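Adenosine 5'-monophosphoramidase HNT1 (Candida albicans, PDB 6IQ1) probably hydrolyses adenosine 5'-monophosphoramidates to AMP as a homodimeric enzyme of the histidine triad (HIT) family. Local coordinates at residues E24-T28 / D59-I64. Sequence-based numbering, arbitrary orientation.
Sequences ETAKT and DYLSDI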
ATOM      1  N   GLU D  24     -12.255 -12.760   6.112  1.00 30.00           N
ATOM      2  CA  GLU D  24     -12.873 -11.741   6.945  1.00 30.01           C
ATOM      3  C   GLU D  24     -12.355 -11.852   8.378  1.00 31.57           C
ATOM      4  O   GLU D  24     -12.025 -12.938   8.862  1.00 26.43           O
ATOM      5  CB  GLU D  24     -14.387 -11.842   6.934  1.00 29.57           C
ATOM      6  CG  GLU D  24     -15.036 -10.625   7.534  1.00 34.61           C
ATOM      7  CD  GLU D  24     -16.541 -10.737   7.651  1.00 40.97           C
ATOM      8  OE1 GLU D  24     -17.159 -11.554   6.911  1.00 41.31           O
ATOM      9  OE2 GLU D  24     -17.093  -9.985   8.490  1.00 37.41           O
ATOM     10  N   THR D  25     -12.297 -10.706   9.046  1.00 30.25           N
ATOM     11  CA  THR D  25     -11.714 -10.552  10.369  1.00 29.58           C
ATOM     12  C   THR D  25     -12.683  -9.695  11.181  1.00 35.43           C
ATOM     13  O   THR D  25     -13.612  -9.102  10.628  1.00 32.03           O
ATOM     14  CB  THR D  25     -10.293  -9.934  10.241  1.00 33.06           C
ATOM     15  OG1 THR D  25      -9.339 -10.945   9.882  1.00 32.25           O
ATOM     16  CG2 THR D  25      -9.833  -9.249  11.474  1.00 40.46           C
ATOM     17  N   ALA D  26     -12.508  -9.678  12.504  1.00 31.26           N
ATOM     18  CA  ALA D  26     -13.259  -8.733  13.322  1.00 33.30           C
ATOM     19  C   ALA D  26     -13.172  -7.319  12.760  1.00 35.29           C
ATOM     20  O   ALA D  26     -14.146  -6.558  12.811  1.00 37.27           O
ATOM     21  CB  ALA D  26     -12.748  -8.761  14.767  1.00 27.07           C
ATOM     22  N   LYS D  27     -12.019  -6.949  12.205  1.00 31.86           N
ATOM     23  CA  LYS D  27     -11.796  -5.587  11.747  1.00 36.79           C
ATOM     24  C   LYS D  27     -11.674  -5.421  10.232  1.00 33.66           C
ATOM     25  O   LYS D  27     -11.818  -4.295   9.747  1.00 32.11           O
ATOM     26  CB  LYS D  27     -10.541  -5.008  12.426  1.00 34.75           C
ATOM     27  CG  LYS D  27     -10.814  -4.524  13.850  1.00 34.89           C
ATOM     28  CD  LYS D  27      -9.515  -4.314  14.633  1.00 38.04           C
ATOM     29  CE  LYS D  27      -9.765  -4.238  16.144  1.00 36.23           C
ATOM     30  NZ  LYS D  27     -10.814  -3.233  16.500  1.00 43.98           N
ATOM     31  N   THR D  28     -11.445  -6.490   9.470  1.00 30.52           N
ATOM     32  CA  THR D  28     -11.118  -6.344   8.061  1.00 29.72           C
ATOM     33  C   THR D  28     -12.014  -7.221   7.193  1.00 30.43           C
ATOM     34  O   THR D  28     -12.436  -8.302   7.612  1.00 32.36           O
ATOM     35  CB  THR D  28      -9.632  -6.692   7.833  1.00 32.12           C
ATOM     36  OG1 THR D  28      -8.817  -5.793   8.592  1.00 28.84           O
ATOM     37  CG2 THR D  28      -9.255  -6.572   6.373  1.00 26.86           C
ATOM     38  N   ASP D  59      -6.237   0.917  15.168  1.00 28.45           N
ATOM     39  CA  ASP D  59      -6.441  -0.521  15.335  1.00 31.86           C
ATOM     40  C   ASP D  59      -6.994  -1.178  14.069  1.00 35.77           C
ATOM     41  O   ASP D  59      -6.760  -2.371  13.851  1.00 37.12           O
ATOM     42  CB  ASP D  59      -7.343  -0.813  16.542  1.00 30.79           C
ATOM     43  CG  ASP D  59      -8.738  -0.205  16.405  1.00 39.03           C
ATOM     44  OD1 ASP D  59      -8.876   1.007  16.123  1.00 36.58           O
ATOM     45  OD2 ASP D  59      -9.715  -0.963  16.576  1.00 46.18           O
ATOM     46  N   TYR D  60      -7.695  -0.441  13.214  1.00 29.22           N
ATOM     47  CA  TYR D  60      -8.037  -1.031  11.928  1.00 32.68           C
ATOM     48  C   TYR D  60      -6.837  -1.077  10.976  1.00 35.39           C
ATOM     49  O   TYR D  60      -6.705  -2.028  10.193  1.00 32.25           O
ATOM     50  CB  TYR D  60      -9.192  -0.263  11.299  1.00 32.18           C
ATOM     51  CG  TYR D  60     -10.502  -0.546  11.979  1.00 32.12           C
ATOM     52  CD1 TYR D  60     -10.861   0.126  13.148  1.00 31.51           C
ATOM     53  CD2 TYR D  60     -11.380  -1.485  11.456  1.00 32.40           C
ATOM     54  CE1 TYR D  60     -12.039  -0.130  13.777  1.00 32.31           C
ATOM     55  CE2 TYR D  60     -12.575  -1.749  12.071  1.00 33.81           C
ATOM     56  CZ  TYR D  60     -12.900  -1.073  13.235  1.00 38.84           C
ATOM     57  OH  TYR D  60     -14.092  -1.359  13.854  1.00 40.26           O
ATOM     58  N   LEU D  61      -5.962  -0.065  11.025  1.00 31.17           N
ATOM     59  CA  LEU D  61      -4.786  -0.070  10.167  1.00 27.12           C
ATOM     60  C   LEU D  61      -3.865  -1.228  10.511  1.00 29.36           C
ATOM     61  O   LEU D  61      -3.261  -1.827   9.619  1.00 28.30           O
ATOM     62  CB  LEU D  61      -4.036   1.250  10.290  1.00 27.24           C
ATOM     63  CG  LEU D  61      -4.732   2.484   9.721  1.00 29.72           C
ATOM     64  CD1 LEU D  61      -3.828   3.694   9.820  1.00 32.41           C
ATOM     65  CD2 LEU D  61      -5.190   2.260   8.298  1.00 24.70           C
ATOM     66  N   SER D  62      -3.759  -1.568  11.801  1.00 32.57           N
ATOM     67  CA  SER D  62      -2.820  -2.603  12.221  1.00 29.32           C
ATOM     68  C   SER D  62      -3.202  -3.970  11.678  1.00 31.56           C
ATOM     69  O   SER D  62      -2.334  -4.832  11.498  1.00 28.50           O
ATOM     70  CB  SER D  62      -2.741  -2.660  13.743  1.00 31.72           C
ATOM     71  OG  SER D  62      -1.972  -1.579  14.234  1.00 41.09           O
ATOM     72  N   ASP D  63      -4.486  -4.188  11.406  1.00 28.29           N
ATOM     73  CA  ASP D  63      -4.965  -5.495  10.997  1.00 28.13           C
ATOM     74  C   ASP D  63      -4.901  -5.718   9.484  1.00 31.22           C
ATOM     75  O   ASP D  63      -4.942  -6.871   9.035  1.00 32.02           O
ATOM     76  CB  ASP D  63      -6.395  -5.680  11.519  1.00 27.92           C
ATOM     77  CG  ASP D  63      -6.966  -7.021  11.181  1.00 31.34           C
ATOM     78  OD1 ASP D  63      -6.394  -8.044  11.600  1.00 34.06           O
ATOM     79  OD2 ASP D  63      -7.993  -7.059  10.480  1.00 39.19           O
ATOM     80  N   ILE D  64      -4.745  -4.653   8.698  1.00 29.24           N
ATOM     81  CA  ILE D  64      -4.860  -4.762   7.248  1.00 25.49           C
ATOM     82  C   ILE D  64      -3.699  -5.564   6.651  1.00 27.61           C
ATOM     83  O   ILE D  64      -3.908  -6.572   5.968  1.00 28.53           O
ATOM     84  CB  ILE D  64      -4.968  -3.363   6.632  1.00 28.20           C
ATOM     85  CG1 ILE D  64      -6.399  -2.881   6.774  1.00 29.49           C
ATOM     86  CG2 ILE D  64      -4.522  -3.350   5.149  1.00 27.57           C
ATOM     87  CD1 ILE D  64      -6.504  -1.409   6.654  1.00 35.41           C
TER
HETATM   88  O   HOH W   1      -8.930  -3.252   8.981  1.00 29.91           O
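Lys27 lays its aliphatic chain over one face of the Tyr60 ring, CG lying 4.0 Å from the ring centroid in a CH-pi contact. Nearly extended as far as CE, the chain carries NZ to Asp59, where Lys27 NZ and Asp59 OD2 form a 2.5 Å salt bridge; the ammonium also makes a cation-pi contact with that ring face. One turn further on, Asp63 accepts a very short hydrogen bond, 2.4 Å from Thr28 OG1 to Asp63 OD2, and Thr25 CG2 makes a tight, non-hydrogen-bonded contact at 3.0 Å from Asp63 OD2. A water lies within hydrogen-bonding distance of Lys27 O, Thr28 OG1 and Tyr60 O, and so links the loop to the helix backbone. Ile64 lies about 4 Å, side chain to side chain, from Phe107, which probably binds AMP. In this HIT fold the contact joins the tight edge hairpin of strands 21-24 and 28-32 to the first turns of helix 58-74, packed on the five-stranded antiparallel sheet through Tyr60 and Ile64 on Pro46 of strand 42-46.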